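Local coordinates for protein ribokinase, putative (Burkholderia thailandensis, PDB 3B1N) that probably phosphorylates nucleosides as a PfkB-family kinase of the ribokinase clan, and binds the nucleoside analogue mizoribine together with ADP, at residues 18-21 with 22-25. Residues are numbered along the deposited sequence; the frame is centred on the assembly and turned at random.
Sequences EGRF and REHI
R20 and E23 join at the side of a short 3-10 segment, and the ionic evidence is specific. R20 NH1 donates to E23 OE2 at 2.9 Å with an N-H...O angle of 155°, forming a salt bridge that meets the edge of the guanidinium in its plane and uses the anti lone pair of the carboxylate oxygen. The two flat groups are inclined by 57°, and the side chains cross at about a right angle. A bend at chi3 (65°) swings the R20 guanidinium over to E23. R20 CD lies 3.4 Å from the same E23 OE2.

Two backbone bonds, each spanning three residues, are the evidence for the 3-10 segment: E23 N to R20 O at 3.0 Å and H24 N to F21 O at 2.9 Å.

One water ties the contact together on the histidine side. It accepts from R20 N, donates to E23 OE1 at 2.9 Å, and lies 2.8 Å from H24 NE2 in the plane of the imidazole. The ring edge also approaches the backbone, with H24 CD2 3.2 Å from R20 O.

The two arginines pack together: R20 NH2 rests 3.6 Å from the aliphatic R22 CD, R22 CB lies over one face of the R20 guanidinium, and the two guanidinium planes are nearly parallel. Their polar partners diverge, R20 NE pairing with D110 while R22 NH1 bonds to P27 O of the second subunit. The buried F21 side chain points away from 22-25, though its CB stays in touch, and packs on L35 and N112.

The segment lies in the surface loop between strands 10-16 and 35-38. Because E23 engages R20 through OE2 and the water through OE1, both carboxylate oxygens have partners; with D110 at R20 NE, two acidic groups probably offset the like charges of R20 and R22 at the subunit interface.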
loop_
_atom_site.group_PDB
_atom_site.type_symbol
_atom_site.label_atom_id
_atom_site.label_comp_id
_atom_site.label_asym_id
_atom_site.label_seq_id
_atom_site.Cartn_x
_atom_site.Cartn_y
_atom_site.Cartn_z
ATOM N N GLU B 18 -0.170 2.808 -11.761
ATOM C CA GLU B 18 -0.280 2.534 -13.215
ATOM C C GLU B 18 1.078 2.146 -13.753
ATOM O O GLU B 18 1.788 2.949 -14.388
ATOM C CB GLU B 18 -0.855 3.740 -13.953
ATOM C CG GLU B 18 -2.220 4.147 -13.456
ATOM C CD GLU B 18 -3.296 3.136 -13.740
ATOM O OE1 GLU B 18 -3.117 2.306 -14.657
ATOM O OE2 GLU B 18 -4.333 3.179 -13.033
ATOM N N GLY B 19 1.463 0.913 -13.489
ATOM C CA GLY B 19 2.797 0.417 -13.791
ATOM C C GLY B 19 2.990 -0.919 -13.152
ATOM O O GLY B 19 2.014 -1.547 -12.738
ATOM N N ARG B 20 4.234 -1.349 -13.076
ATOM C CA ARG B 20 4.610 -2.664 -12.576
ATOM C C ARG B 20 5.658 -2.463 -11.515
ATOM O O ARG B 20 6.715 -1.877 -11.801
ATOM C CB ARG B 20 5.188 -3.507 -13.722
ATOM C CG ARG B 20 4.066 -3.987 -14.706
ATOM C CD ARG B 20 4.713 -4.697 -15.922
ATOM N NE ARG B 20 5.412 -5.933 -15.568
ATOM C CZ ARG B 20 6.692 -6.166 -15.791
ATOM N NH1 ARG B 20 7.484 -5.246 -16.323
ATOM N NH2 ARG B 20 7.190 -7.333 -15.471
ATOM N N PHE B 21 5.404 -2.946 -10.297
ATOM C CA PHE B 21 6.450 -2.866 -9.235
ATOM C C PHE B 21 7.791 -3.447 -9.645
ATOM O O PHE B 21 8.821 -2.952 -9.258
ATOM C CB PHE B 21 6.013 -3.562 -7.934
ATOM C CG PHE B 21 4.755 -3.006 -7.314
ATOM C CD1 PHE B 21 4.433 -1.677 -7.389
ATOM C CD2 PHE B 21 3.931 -3.874 -6.549
ATOM C CE1 PHE B 21 3.229 -1.128 -6.804
ATOM C CE2 PHE B 21 2.748 -3.354 -5.937
ATOM C CZ PHE B 21 2.390 -2.018 -6.075
ATOM N N ARG B 22 7.823 -4.493 -10.479
ATOM C CA ARG B 22 9.076 -5.067 -10.888
ATOM C C ARG B 22 10.006 -4.063 -11.579
ATOM O O ARG B 22 11.206 -4.286 -11.594
ATOM C CB ARG B 22 8.834 -6.228 -11.867
ATOM C CG ARG B 22 8.301 -7.467 -11.135
ATOM C CD ARG B 22 7.928 -8.561 -12.186
ATOM N NE ARG B 22 7.334 -9.754 -11.531
ATOM C CZ ARG B 22 8.004 -10.836 -11.189
ATOM N NH1 ARG B 22 9.312 -10.902 -11.385
ATOM N NH2 ARG B 22 7.329 -11.860 -10.642
ATOM N N GLU B 23 9.430 -3.029 -12.191
ATOM C CA GLU B 23 10.214 -2.034 -12.923
ATOM C C GLU B 23 10.786 -0.991 -11.987
ATOM O O GLU B 23 11.486 -0.082 -12.439
ATOM C CB GLU B 23 9.355 -1.348 -13.979
ATOM C CG GLU B 23 8.862 -2.336 -15.045
ATOM C CD GLU B 23 7.899 -1.684 -16.013
ATOM O OE1 GLU B 23 7.870 -0.430 -16.141
ATOM O OE2 GLU B 23 7.124 -2.428 -16.647
ATOM N N HIS B 24 10.489 -1.119 -10.684
ATOM C CA HIS B 24 10.872 -0.026 -9.729
ATOM C C HIS B 24 11.588 -0.575 -8.530
ATOM O O HIS B 24 11.818 0.183 -7.568
ATOM C CB HIS B 24 9.646 0.752 -9.318
ATOM C CG HIS B 24 8.994 1.423 -10.478
ATOM N ND1 HIS B 24 9.408 2.652 -10.955
ATOM C CD2 HIS B 24 7.997 1.007 -11.310
ATOM C CE1 HIS B 24 8.680 2.973 -12.021
ATOM N NE2 HIS B 24 7.824 1.989 -12.257
ATOM N N ILE B 25 11.936 -1.859 -8.539
ATOM C CA ILE B 25 12.719 -2.448 -7.444
ATOM C C ILE B 25 14.192 -2.362 -7.762
ATOM O O ILE B 25 14.645 -2.706 -8.876
ATOM C CB ILE B 25 12.265 -3.892 -7.067
ATOM C CG1 ILE B 25 12.440 -4.855 -8.224
ATOM C CG2 ILE B 25 10.839 -3.870 -6.462
ATOM C CD1 ILE B 25 12.056 -6.330 -7.779
HETATM O O HOH W 1 6.096 0.871 -14.217
#